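PDB 4D50: deoxyhypusine hydroxylase, which hydroxylates the deoxyhypusine side chain of translation initiation factor eIF-5A at a diiron centre, the step that completes the conversion of one lysine into hypusine. Local coordinates for residues T18-K23 / S49-D54; R31-L36 / H61-C66; G43-I48 / G68-A73; D55-K60 / P90-E95; E246-L251 / E276-A281. All blocks are in the same frame, centred on the assembly; numbering follows the deposited sequence. Where two conformers were deposited one is given.

Interaction 1 of 5, residues T18-K23 / S49-D54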
# COMPACT_ATOMS: atom_id res chain seq x y z
N THR A 18 12.51 -0.24 18.58
CA THR A 18 11.98 -1.59 18.22
C THR A 18 11.96 -1.74 16.69
O THR A 18 12.53 -2.63 16.18
CB THR A 18 10.63 -1.82 18.76
OG1 THR A 18 10.67 -1.77 20.19
CG2 THR A 18 10.06 -3.13 18.34
N LEU A 19 11.37 -0.77 16.00
CA LEU A 19 11.43 -0.69 14.57
C LEU A 19 12.80 -0.86 13.89
O LEU A 19 12.90 -1.55 12.91
CB LEU A 19 10.79 0.63 14.09
CG LEU A 19 10.73 0.76 12.57
CD1 LEU A 19 9.96 -0.35 11.88
CD2 LEU A 19 10.12 2.16 12.27
N VAL A 20 13.84 -0.17 14.39
CA VAL A 20 15.12 -0.12 13.67
C VAL A 20 16.04 -1.31 14.05
O VAL A 20 17.07 -1.51 13.40
CB VAL A 20 15.90 1.18 13.84
CG1 VAL A 20 15.06 2.39 13.37
CG2 VAL A 20 16.40 1.37 15.28
N ASP A 21 15.63 -2.08 15.02
CA ASP A 21 16.42 -3.24 15.52
C ASP A 21 16.22 -4.44 14.63
O ASP A 21 15.14 -5.06 14.69
CB ASP A 21 15.94 -3.58 16.90
CG ASP A 21 16.82 -4.62 17.61
OD1 ASP A 21 17.69 -5.19 16.96
OD2 ASP A 21 16.58 -4.83 18.81
N PRO A 22 17.26 -4.84 13.88
CA PRO A 22 17.04 -5.97 12.95
C PRO A 22 16.92 -7.32 13.61
O PRO A 22 16.64 -8.29 12.91
CB PRO A 22 18.25 -5.91 12.02
CG PRO A 22 19.30 -5.24 12.81
CD PRO A 22 18.65 -4.38 13.85
N LYS A 23 17.06 -7.38 14.93
CA LYS A 23 16.89 -8.63 15.71
C LYS A 23 15.51 -8.81 16.29
O LYS A 23 15.24 -9.80 16.94
CB LYS A 23 17.88 -8.70 16.87
CG LYS A 23 19.33 -8.73 16.44
CD LYS A 23 20.24 -8.43 17.64
CE LYS A 23 21.72 -8.46 17.23
NZ LYS A 23 22.66 -7.95 18.26
N SER A 49 12.36 6.72 9.00
CA SER A 49 13.29 7.07 7.96
C SER A 49 14.58 6.33 8.15
O SER A 49 15.17 5.86 7.17
CB SER A 49 13.55 8.59 7.99
OG SER A 49 12.39 9.32 7.52
N GLN A 50 14.96 6.17 9.41
CA GLN A 50 16.15 5.40 9.77
C GLN A 50 16.05 3.94 9.32
O GLN A 50 17.04 3.35 8.91
CB GLN A 50 16.47 5.54 11.26
CG GLN A 50 17.80 4.95 11.74
CD GLN A 50 18.01 5.12 13.26
OE1 GLN A 50 17.64 6.13 13.81
NE2 GLN A 50 18.49 4.08 13.93
N ALA A 51 14.87 3.37 9.37
CA ALA A 51 14.68 1.95 8.93
C ALA A 51 14.84 1.66 7.46
O ALA A 51 14.87 0.46 7.07
CB ALA A 51 13.34 1.44 9.44
N PHE A 52 14.95 2.67 6.58
CA PHE A 52 15.25 2.37 5.16
C PHE A 52 16.59 1.63 4.90
O PHE A 52 16.88 1.28 3.74
CB PHE A 52 15.15 3.63 4.28
CG PHE A 52 13.72 4.01 3.94
CD1 PHE A 52 12.94 3.23 3.07
CD2 PHE A 52 13.13 5.12 4.52
CE1 PHE A 52 11.61 3.60 2.80
CE2 PHE A 52 11.81 5.52 4.22
CZ PHE A 52 11.05 4.75 3.34
N ASP A 53 17.37 1.46 5.98
CA ASP A 53 18.66 0.74 6.00
C ASP A 53 18.44 -0.75 5.80
O ASP A 53 19.25 -1.44 5.20
CB ASP A 53 19.38 0.95 7.35
CG ASP A 53 20.93 0.78 7.26
OD1 ASP A 53 21.45 0.41 6.17
OD2 ASP A 53 21.64 1.04 8.29
N ASP A 54 17.27 -1.21 6.20
CA ASP A 54 17.00 -2.62 6.38
C ASP A 54 17.03 -3.43 5.09
O ASP A 54 16.88 -2.92 3.97
CB ASP A 54 15.61 -2.80 7.00
CG ASP A 54 15.42 -4.14 7.65
OD1 ASP A 54 15.91 -4.36 8.78
OD2 ASP A 54 14.76 -5.01 7.01
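V20 and A51 mark the closest approach of the two backbones, with CA atoms 5.2 Å apart, and the segments spread to 7.4 Å between the CA atoms of P22 and D54. The side chain of V20 crosses that of Q50 at about a right angle. Its CG2, in the crowded position between backbone N and carbonyl carbon, lies 3.7 Å from Q50 NE2, while CG1 meets the glutamine along its length, from CB to NE2. Q50 offers this length because its chain runs extended beyond CG. A51 points its CB toward 18-23, 4.1 Å from L19 CG, with V20 CG1 slightly farther away. Farther along, P22 CB passes 4.3 Å from D54 OD1, and that carboxylate is engaged by R29 in a salt bridge through OD1 and by S56 N through OD2. D21 forms an Asx turn, its OD1 accepting from K23 N over 3.1 Å from above the carboxylate plane. The contact thus joins the end of helix 3-20 to the region where helix 42-50 passes into a 3-10 turn. L19 also packs on A32, L33 and L36 of helix 26-39, A51 leans on L63 of helix 57-70, and F52 reaches helix 76-84.

Interaction 2 of 5, residues R31-L36 / H61-C66. With FE (Fe (III) ion), chain D; PER (peroxide ion), chain E.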
# COMPACT_ATOMS: atom_id res chain seq x y z
N ARG A 31 4.38 -3.78 14.03
CA ARG A 31 3.58 -3.20 15.08
C ARG A 31 4.14 -1.88 15.47
O ARG A 31 3.38 -0.92 15.62
CB ARG A 31 3.56 -4.08 16.34
CG ARG A 31 2.56 -5.17 16.24
CD ARG A 31 2.69 -6.13 17.43
NE ARG A 31 2.10 -7.40 17.02
CZ ARG A 31 0.79 -7.58 16.86
NH1 ARG A 31 -0.09 -6.61 17.12
NH2 ARG A 31 0.34 -8.76 16.44
N ALA A 32 5.45 -1.80 15.62
CA ALA A 32 6.11 -0.48 15.96
C ALA A 32 5.85 0.55 14.88
O ALA A 32 5.54 1.73 15.12
CB ALA A 32 7.59 -0.69 16.15
N LEU A 33 6.06 0.14 13.64
CA LEU A 33 5.85 1.01 12.51
C LEU A 33 4.45 1.60 12.45
O LEU A 33 4.30 2.78 12.29
CB LEU A 33 6.13 0.28 11.18
CG LEU A 33 5.75 1.03 9.89
CD1 LEU A 33 6.54 2.36 9.74
CD2 LEU A 33 5.95 0.13 8.68
N PHE A 34 3.39 0.77 12.53
CA PHE A 34 2.06 1.28 12.48
C PHE A 34 1.68 2.10 13.71
O PHE A 34 0.92 3.05 13.60
CB PHE A 34 1.07 0.18 12.13
CG PHE A 34 1.15 -0.18 10.67
CD1 PHE A 34 0.67 0.72 9.68
CD2 PHE A 34 1.74 -1.34 10.28
CE1 PHE A 34 0.80 0.46 8.33
CE2 PHE A 34 1.88 -1.60 8.91
CZ PHE A 34 1.42 -0.71 7.97
N THR A 35 2.30 1.83 14.83
CA THR A 35 2.06 2.70 15.96
C THR A 35 2.67 4.09 15.66
O THR A 35 2.01 5.10 15.89
CB THR A 35 2.62 2.08 17.24
OG1 THR A 35 1.99 0.80 17.41
CG2 THR A 35 2.36 2.96 18.52
N LEU A 36 3.89 4.14 15.18
CA LEU A 36 4.51 5.41 14.84
C LEU A 36 3.72 6.14 13.81
O LEU A 36 3.70 7.36 13.84
CB LEU A 36 5.93 5.25 14.37
CG LEU A 36 6.93 4.75 15.41
CD1 LEU A 36 8.28 4.47 14.72
CD2 LEU A 36 7.14 5.80 16.50
N HIS A 61 9.15 -0.91 2.03
CA HIS A 61 8.02 -0.37 1.28
C HIS A 61 6.86 -0.00 2.20
O HIS A 61 6.17 1.00 1.94
CB HIS A 61 7.68 -1.29 0.11
CG HIS A 61 6.42 -2.08 0.30
ND1 HIS A 61 6.25 -3.00 1.31
CD2 HIS A 61 5.24 -2.01 -0.37
CE1 HIS A 61 5.04 -3.54 1.19
NE2 HIS A 61 4.39 -2.92 0.20
N GLU A 62 6.71 -0.69 3.33
CA GLU A 62 5.68 -0.30 4.35
C GLU A 62 6.07 1.06 5.02
O GLU A 62 5.23 1.91 5.37
CB GLU A 62 5.56 -1.39 5.37
CG GLU A 62 4.16 -1.70 5.88
CD GLU A 62 3.35 -2.46 4.84
OE1 GLU A 62 3.82 -3.48 4.30
OE2 GLU A 62 2.30 -1.92 4.47
N LEU A 63 7.36 1.23 5.20
CA LEU A 63 7.85 2.51 5.73
C LEU A 63 7.37 3.58 4.84
O LEU A 63 6.94 4.66 5.29
CB LEU A 63 9.36 2.57 5.81
CG LEU A 63 10.10 1.44 6.54
CD1 LEU A 63 11.58 1.63 6.34
CD2 LEU A 63 9.77 1.48 7.99
N ALA A 64 7.63 3.40 3.55
CA ALA A 64 7.25 4.48 2.60
C ALA A 64 5.73 4.64 2.58
O ALA A 64 5.25 5.80 2.55
CB ALA A 64 7.73 4.18 1.17
N TYR A 65 4.97 3.56 2.58
CA TYR A 65 3.52 3.68 2.62
C TYR A 65 3.02 4.49 3.81
O TYR A 65 2.23 5.41 3.69
CB TYR A 65 2.90 2.29 2.68
CG TYR A 65 1.41 2.23 2.84
CD1 TYR A 65 0.55 2.54 1.79
CD2 TYR A 65 0.85 2.01 4.11
CE1 TYR A 65 -0.85 2.51 1.97
CE2 TYR A 65 -0.51 1.93 4.28
CZ TYR A 65 -1.36 2.26 3.24
OH TYR A 65 -2.68 2.16 3.46
N CYS A 66 3.59 4.22 4.96
CA CYS A 66 3.25 4.90 6.20
C CYS A 66 3.55 6.39 6.10
O CYS A 66 2.71 7.18 6.51
CB CYS A 66 3.91 4.30 7.46
SG CYS A 66 3.14 2.73 7.91
FE FE D . 2.60 -3.80 -1.00
O1 PER E . 3.85 -2.55 -3.13
O2 PER E . 3.64 -4.06 -2.90
O HOH W 1 1.62 -1.70 -1.53
O HOH W 2 1.41 -3.62 0.80
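L33 and F34 of helix 26-39 meet E62, L63 and C66 of helix 57-70; the axes of the two segments approach to 10.3 Å and run 13° from parallel. The second segment begins with H61, which turns to the diiron site instead: its NE2 binds one iron at 2.3 Å, and its ND1 is tied to L58 O by a hydrogen bond that probably fixes the rotation of the imidazole. H245 and E246 are the other protein ligands of that iron. E62 follows with its aliphatic part, CB lying 3.7 Å from L33 CD2 and CG 3.6 Å from F34 CZ. A bend at chi2 (74°) carries CD round, and OE2 comes to the edge of the F34 ring, in its plane. L63 adds CD2, 3.8 Å from L33 CD1. C66 closes the contact: SG stands 3.3 Å from F34 CE1 and 3.9 Å from the ring centroid, an oblique sulfur-aromatic approach 37° off the normal, and also touches L33 CG. An alanine in place of L33 would probably leave a gap beside E62 CB, L63 CD2 and C66 SG where the isobutyl end had lain. No hydrogen bond crosses the interface, which coheres through apolar and sulfur contacts with the E62 carboxylate at the ring edge, its OE1 near E249 of helix 241-254.

Interaction 3 of 5, residues G43-I48 / G68-A73. With GAI (guanidine), chain I.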
# COMPACT_ATOMS: atom_id res chain seq x y z
N GLY A 43 9.86 13.05 15.57
CA GLY A 43 10.55 11.90 16.10
C GLY A 43 10.13 10.65 15.29
O GLY A 43 10.97 9.83 14.84
N ALA A 44 8.83 10.51 15.11
CA ALA A 44 8.26 9.31 14.40
C ALA A 44 8.77 9.23 12.98
O ALA A 44 9.23 8.21 12.51
CB ALA A 44 6.78 9.35 14.44
N ILE A 45 8.72 10.35 12.27
CA ILE A 45 9.25 10.37 10.91
C ILE A 45 10.75 9.99 10.85
O ILE A 45 11.19 9.22 9.96
CB ILE A 45 8.95 11.76 10.28
CG1 ILE A 45 7.42 11.84 10.08
CG2 ILE A 45 9.64 11.94 8.97
CD1 ILE A 45 6.86 13.15 9.59
N ALA A 46 11.55 10.46 11.80
CA ALA A 46 12.97 10.14 11.82
C ALA A 46 13.28 8.68 12.06
O ALA A 46 14.16 8.14 11.40
CB ALA A 46 13.69 11.00 12.86
N TRP A 47 12.59 8.05 12.97
CA TRP A 47 12.78 6.66 13.27
C TRP A 47 12.33 5.78 12.06
O TRP A 47 12.96 4.81 11.74
CB TRP A 47 11.99 6.25 14.50
CG TRP A 47 12.53 6.70 15.83
CD1 TRP A 47 11.94 7.58 16.70
CD2 TRP A 47 13.72 6.23 16.48
NE1 TRP A 47 12.70 7.70 17.85
CE2 TRP A 47 13.82 6.91 17.73
CE3 TRP A 47 14.73 5.34 16.11
CZ2 TRP A 47 14.87 6.70 18.62
CZ3 TRP A 47 15.79 5.11 17.01
CH2 TRP A 47 15.86 5.81 18.23
N ILE A 48 11.26 6.17 11.40
CA ILE A 48 10.73 5.40 10.23
C ILE A 48 11.77 5.51 9.11
O ILE A 48 12.05 4.57 8.38
CB ILE A 48 9.37 5.93 9.76
CG1 ILE A 48 8.25 5.64 10.80
CG2 ILE A 48 8.92 5.36 8.42
CD1 ILE A 48 6.94 6.26 10.47
N GLY A 68 3.62 8.18 3.52
CA GLY A 68 2.61 8.73 2.63
C GLY A 68 1.33 9.04 3.39
O GLY A 68 0.73 10.12 3.21
N GLN A 69 0.82 8.06 4.07
CA GLN A 69 -0.46 8.13 4.76
C GLN A 69 -0.47 9.17 5.88
O GLN A 69 -1.56 9.72 6.19
CB GLN A 69 -0.84 6.72 5.30
CG GLN A 69 -0.98 5.71 4.20
CD GLN A 69 -2.13 5.96 3.29
OE1 GLN A 69 -3.22 6.04 3.75
NE2 GLN A 69 -1.87 6.05 1.97
N MET A 70 0.75 9.44 6.44
CA MET A 70 0.96 10.44 7.48
C MET A 70 0.73 11.87 6.98
O MET A 70 0.41 12.76 7.76
CB MET A 70 2.30 10.26 8.09
CG MET A 70 2.41 8.98 8.92
SD MET A 70 4.10 8.52 9.30
CE MET A 70 4.36 9.50 10.74
N GLN A 71 0.88 12.05 5.69
CA GLN A 71 0.62 13.32 4.99
C GLN A 71 1.45 14.51 5.53
O GLN A 71 0.99 15.66 5.48
CB GLN A 71 -0.84 13.63 4.95
CG GLN A 71 -1.57 12.63 4.00
CD GLN A 71 -2.94 13.13 3.62
OE1 GLN A 71 -3.82 13.20 4.47
NE2 GLN A 71 -3.13 13.40 2.37
N ASP A 72 2.63 14.19 6.06
CA ASP A 72 3.48 15.16 6.68
C ASP A 72 4.61 15.51 5.73
O ASP A 72 5.49 14.72 5.37
CB ASP A 72 3.96 14.66 8.02
CG ASP A 72 4.59 15.75 8.87
OD1 ASP A 72 5.24 16.64 8.31
OD2 ASP A 72 4.42 15.67 10.12
N ALA A 73 4.58 16.76 5.28
CA ALA A 73 5.57 17.25 4.28
C ALA A 73 7.01 17.08 4.77
O ALA A 73 7.92 17.09 3.99
CB ALA A 73 5.25 18.74 3.89
C GAI I . 6.42 17.00 11.64
N1 GAI I . 6.61 18.01 10.93
N2 GAI I . 7.22 15.95 11.49
N3 GAI I . 5.40 16.99 12.50
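I48 and M70 reach toward each other tip to tip, I48 CD1 lying 3.8 Å from M70 SD. The thioether bends at chi3 (85°), which turns the methyl CE aside from the line of the chain and toward I45 and A44. I45 and M70 slide past each other in opposite directions, I45 CG1 passing 3.9 Å from M70 CE, and A44 CB stands farther off, 4.4 Å from the same methyl. The end of I45 then crosses D72 obliquely, its CD1 lying 3.6 Å from D72 CB and 3.5 Å from D72 CG. Helix 42-50 thus packs on the C-terminal end of helix 57-70, within the HEAT-repeat region, and 68-73 belongs to the HEAT-like repeat 59-85. The chain leaves helical geometry at Q71, with positive phi (58°). D72 follows, with CG anti to the backbone N (chi1 -167°), which places CG beside I45 CD1. Its OD1 accepts from R74 N just beyond. A guanidine is bound next to D72 and I45, in a pocket completed by G41, P42 and R74, but its exact placing against the carboxylate is doubtful, and the bond from its N1 to D72 OD1 is weak at best. An alanine at D72 would probably leave R74 N without this acceptor and I45 CD1 without the carboxyl carbon beside it. I48 also packs on L33, L63 and L67, and M70 packs against R37.

Interaction 4 of 5, residues D55-K60 / P90-E95; sequences DSALLK and PMVRHE. With FE (Fe (III) ion), chain C; PER (peroxide ion), chain E.
Within the HEAT-repeat region, the starts of helices 57-70 and 90-103 meet beside the diiron site, M91 and V92 touching A57, L58 and K60. V92 CG2 is wedged into the opening turn of the other helix: it lies 3.5 Å from A57 O and 3.9 Å from K60 CB, with A57 CB a little farther off. CG2 is anti to the carbonyl carbon of V92, which directs it there. M91 has an extended side chain that approaches L58 at a slant, CE lying 4.2 Å from L58 CD1, and the same methyl is 3.8 Å from O2 of the bound peroxide. M91 was modelled in two conformers, so both of these CE distances are correspondingly less certain. S56 starts helix 57-70 as its N-cap, OG accepting from L59 N over 2.9 Å in a nearly straight bond (164°). One turn beyond M91, the helix supplies two ligands of the second iron, H94 through NE2 at 2.2 Å and E95 through OE1 at 2.1 Å. Peroxide O1 and two waters bind the same ion, with H212 as the remaining ligand. O1 lies at the edge of the H94 ring, in its plane, and T126 OG1 holds ND1 on the ring's other nitrogen. E95 OE2 probably accepts from a water on the iron. Around the contact, L58 packs on E276 and S277 of helix 272-289, L59 on F30 of helix 26-39, and M91 and V92 on H61.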
# COMPACT_ATOMS: atom_id res chain seq x y z
N ASP A 55 17.30 -4.70 5.28
CA ASP A 55 17.32 -5.68 4.26
C ASP A 55 16.00 -6.08 3.66
O ASP A 55 15.96 -6.56 2.54
CB ASP A 55 17.78 -6.99 4.99
CG ASP A 55 18.88 -7.63 4.36
OD1 ASP A 55 19.69 -6.91 3.69
OD2 ASP A 55 18.93 -8.89 4.58
N SER A 56 14.93 -5.97 4.42
CA SER A 56 13.62 -6.43 4.01
C SER A 56 12.94 -5.43 3.09
O SER A 56 12.54 -4.40 3.55
CB SER A 56 12.75 -6.67 5.22
OG SER A 56 11.33 -6.87 4.93
N ALA A 57 12.70 -5.83 1.85
CA ALA A 57 11.95 -4.95 0.86
C ALA A 57 10.52 -4.75 1.34
O ALA A 57 9.95 -3.63 1.21
CB ALA A 57 11.91 -5.58 -0.53
N LEU A 58 9.91 -5.80 1.88
CA LEU A 58 8.56 -5.74 2.51
C LEU A 58 8.52 -4.64 3.59
O LEU A 58 7.69 -3.71 3.53
CB LEU A 58 8.13 -7.05 3.14
CG LEU A 58 6.74 -6.97 3.75
CD1 LEU A 58 5.66 -6.78 2.68
CD2 LEU A 58 6.37 -8.23 4.53
N LEU A 59 9.47 -4.69 4.51
CA LEU A 59 9.44 -3.67 5.57
C LEU A 59 9.67 -2.29 4.96
O LEU A 59 8.94 -1.37 5.24
CB LEU A 59 10.47 -4.00 6.66
CG LEU A 59 10.45 -2.99 7.81
CD1 LEU A 59 9.16 -2.91 8.59
CD2 LEU A 59 11.63 -3.38 8.76
N LYS A 60 10.67 -2.14 4.08
CA LYS A 60 11.01 -0.82 3.55
C LYS A 60 9.88 -0.14 2.78
O LYS A 60 9.66 1.06 2.90
CB LYS A 60 12.23 -0.89 2.67
CG LYS A 60 13.55 -1.08 3.40
CD LYS A 60 14.75 -0.94 2.45
CE LYS A 60 14.86 -2.12 1.53
NZ LYS A 60 16.12 -2.15 0.75
N PRO A 90 12.08 -2.18 -6.98
CA PRO A 90 10.94 -1.49 -7.62
C PRO A 90 9.73 -1.20 -6.67
O PRO A 90 9.12 -0.13 -6.71
CB PRO A 90 10.51 -2.48 -8.71
CG PRO A 90 11.75 -3.23 -9.07
CD PRO A 90 12.55 -3.33 -7.80
N MET A 91 9.38 -2.20 -5.90
CA MET A 91 8.28 -2.14 -4.95
C MET A 91 8.51 -1.01 -3.93
O MET A 91 7.56 -0.32 -3.50
CB MET A 91 8.20 -3.51 -4.28
CG MET A 91 7.51 -3.67 -2.97
SD MET A 91 7.68 -5.44 -2.61
CE MET A 91 6.64 -5.51 -1.17
N VAL A 92 9.77 -0.81 -3.56
CA VAL A 92 10.10 0.17 -2.59
C VAL A 92 10.05 1.57 -3.26
O VAL A 92 9.50 2.53 -2.70
CB VAL A 92 11.48 -0.11 -1.96
CG1 VAL A 92 11.88 1.03 -1.11
CG2 VAL A 92 11.38 -1.37 -1.07
N ARG A 93 10.61 1.68 -4.46
CA ARG A 93 10.67 2.95 -5.16
C ARG A 93 9.27 3.36 -5.54
O ARG A 93 8.92 4.55 -5.44
CB ARG A 93 11.63 2.89 -6.40
CG ARG A 93 13.11 2.60 -6.02
CD ARG A 93 14.01 2.50 -7.26
NE ARG A 93 13.90 3.77 -7.97
CZ ARG A 93 13.79 3.99 -9.27
NH1 ARG A 93 13.85 3.01 -10.16
NH2 ARG A 93 13.61 5.24 -9.69
N HIS A 94 8.46 2.39 -5.99
CA HIS A 94 7.05 2.67 -6.34
C HIS A 94 6.37 3.26 -5.12
O HIS A 94 5.69 4.35 -5.21
CB HIS A 94 6.29 1.44 -6.87
CG HIS A 94 5.02 1.18 -6.16
ND1 HIS A 94 3.88 1.95 -6.33
CD2 HIS A 94 4.72 0.25 -5.24
CE1 HIS A 94 2.95 1.50 -5.51
NE2 HIS A 94 3.43 0.46 -4.86
N GLU A 95 6.55 2.61 -3.99
CA GLU A 95 5.83 3.02 -2.78
C GLU A 95 6.21 4.45 -2.37
O GLU A 95 5.39 5.22 -1.87
CB GLU A 95 6.00 2.03 -1.60
CG GLU A 95 4.83 1.98 -0.68
CD GLU A 95 3.57 1.43 -1.33
OE1 GLU A 95 3.59 0.32 -1.97
OE2 GLU A 95 2.52 2.14 -1.31
FE FE C . 2.47 -0.81 -3.29
O1 PER E . 3.85 -2.55 -3.13
O2 PER E . 3.64 -4.06 -2.90
O HOH W 3 0.83 0.62 -3.14
O HOH W 1 1.62 -1.70 -1.53

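Interaction 5 of 5, residues E246-L251 / E276-A281. With FE (Fe (III) ion), chain D; GAI (guanidine), chain F.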
# COMPACT_ATOMS: atom_id res chain seq x y z
N GLU A 246 0.77 -8.65 -2.20
CA GLU A 246 -0.39 -7.88 -1.89
C GLU A 246 -1.61 -8.78 -1.67
O GLU A 246 -2.41 -8.52 -0.76
CB GLU A 246 -0.63 -6.84 -3.02
CG GLU A 246 -1.20 -5.54 -2.53
CD GLU A 246 -0.31 -4.83 -1.56
OE1 GLU A 246 0.84 -4.52 -1.88
OE2 GLU A 246 -0.79 -4.61 -0.43
N CYS A 247 -1.68 -9.84 -2.46
CA CYS A 247 -2.72 -10.89 -2.35
C CYS A 247 -2.61 -11.62 -1.01
O CYS A 247 -3.59 -11.81 -0.33
CB CYS A 247 -2.67 -11.82 -3.55
SG CYS A 247 -3.31 -11.03 -5.03
N ALA A 248 -1.37 -11.88 -0.57
CA ALA A 248 -1.16 -12.52 0.70
C ALA A 248 -1.63 -11.59 1.85
O ALA A 248 -2.29 -12.02 2.83
CB ALA A 248 0.31 -12.84 0.85
N GLU A 249 -1.26 -10.31 1.78
CA GLU A 249 -1.71 -9.33 2.75
C GLU A 249 -3.21 -9.27 2.80
O GLU A 249 -3.76 -9.19 3.89
CB GLU A 249 -1.18 -7.93 2.44
CG GLU A 249 0.19 -7.60 2.96
CD GLU A 249 0.35 -6.12 3.40
OE1 GLU A 249 -0.60 -5.31 3.56
OE2 GLU A 249 1.50 -5.76 3.61
N ALA A 250 -3.88 -9.25 1.63
CA ALA A 250 -5.35 -9.24 1.59
C ALA A 250 -5.98 -10.44 2.28
O ALA A 250 -6.92 -10.32 3.08
CB ALA A 250 -5.83 -9.10 0.15
N LEU A 251 -5.39 -11.58 2.04
CA LEU A 251 -5.81 -12.84 2.67
C LEU A 251 -5.62 -12.72 4.20
O LEU A 251 -6.50 -13.19 4.98
CB LEU A 251 -5.03 -14.05 2.13
CG LEU A 251 -5.47 -14.41 0.71
CD1 LEU A 251 -4.56 -15.41 0.01
CD2 LEU A 251 -6.91 -14.88 0.72
N GLU A 276 7.55 -13.30 3.84
CA GLU A 276 7.39 -12.39 4.97
C GLU A 276 6.00 -11.87 5.09
O GLU A 276 5.52 -11.70 6.23
CB GLU A 276 8.36 -11.24 4.82
CG GLU A 276 9.77 -11.67 5.09
CD GLU A 276 10.79 -10.53 4.96
OE1 GLU A 276 10.51 -9.35 4.53
OE2 GLU A 276 11.96 -10.88 5.32
N SER A 277 5.32 -11.66 3.97
CA SER A 277 3.89 -11.29 4.05
C SER A 277 3.07 -12.37 4.73
O SER A 277 2.22 -12.07 5.60
CB SER A 277 3.22 -10.90 2.71
OG SER A 277 3.79 -9.69 2.32
N CYS A 278 3.35 -13.66 4.39
CA CYS A 278 2.60 -14.75 5.01
C CYS A 278 2.86 -14.89 6.53
O CYS A 278 1.94 -15.09 7.33
CB CYS A 278 2.90 -16.08 4.26
SG CYS A 278 2.35 -16.20 2.59
N GLU A 279 4.13 -14.77 6.92
CA GLU A 279 4.57 -14.66 8.31
C GLU A 279 3.89 -13.63 9.17
O GLU A 279 3.31 -13.94 10.21
CB GLU A 279 6.08 -14.43 8.36
CG GLU A 279 6.63 -14.21 9.81
CD GLU A 279 8.11 -13.87 9.87
OE1 GLU A 279 8.82 -13.95 8.86
OE2 GLU A 279 8.59 -13.48 10.96
N VAL A 280 3.92 -12.39 8.71
CA VAL A 280 3.29 -11.30 9.37
C VAL A 280 1.78 -11.54 9.48
O VAL A 280 1.21 -11.32 10.56
CB VAL A 280 3.65 -9.96 8.68
CG1 VAL A 280 2.85 -8.80 9.25
CG2 VAL A 280 5.15 -9.70 8.87
N ALA A 281 1.14 -12.01 8.40
CA ALA A 281 -0.32 -12.23 8.39
C ALA A 281 -0.70 -13.31 9.42
O ALA A 281 -1.63 -13.09 10.24
CB ALA A 281 -0.83 -12.61 6.99
FE FE D . 2.60 -3.80 -1.00
C GAI F . 3.13 -17.83 11.93
N1 GAI F . 2.45 -17.44 12.93
N2 GAI F . 3.02 -19.08 11.57
N3 GAI F . 3.90 -17.03 11.20
O HOH W 2 1.41 -3.62 0.80
O HOH W 1 1.62 -1.70 -1.53
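A248 and E249 meet S277 without any aromatic ring, and the flat groups are the carboxylates of E246 and E249 and a bound guanidine. The E249 carboxylate lies beyond its CG, which is 4.2 Å from S277 OG, and its OE2 comes close to E62 OE1, bringing like charges together. The E246 carboxylate serves the metal: OE1 binds iron at 2.1 Å, whereas OE2 accepts from an iron-bound water over 2.7 Å, so a single oxygen binds and the other is likely to orient a neighbouring ligand. A bend at chi2 (62°) turns CD from the line of the chain and helps bring this group to the ion. The axes of the two segments run nearly parallel, 10° apart, and approach to 8.7 Å. Small side chains permit the approach. A248 CB faces S277 CB at 4.0 Å and C278 SG at 4.3 Å, and A281 CB comes up to A248 O at 4.4 Å. L263 of helix 257-265 packs on A248, C278 and A281, joining helices 241-254, 257-265 and 272-289 in the second HEAT-repeat region. E279 O takes a weak bond of 3.3 Å from N3 of the guanidine, which D283 also binds. No hydrogen bond links the two segments, and the polar end of S277 looks past A248: its OG bonds to V273 O and to H245 ND1. The serine is therefore a second-shell residue, which probably fixes the rotation of an imidazole that binds the same iron as E246.

In the fold
Interactions 1, 2 and 3 are continuous through packing: L63 CD1 lies 3.5 Å from A51 C and 3.6 Å from I48 O, and V20 CG1 is 3.6 Å from W47 O. Helix 57-70 carries interactions 2, 3 and 4, so it connects this packing, and the guanidine pocket at its far end, to the metals. Interactions 2 and 5 supply ligands to one iron and interaction 4 to the other, with peroxide and a shared water between them. One place where the two HEAT-repeat regions meet is between interactions 4 and 5, where S56 OG approaches E276 OE1, 2.6 Å apart in a probable hydrogen bond. The centres of interactions 3 and 5 are about 24 Å apart.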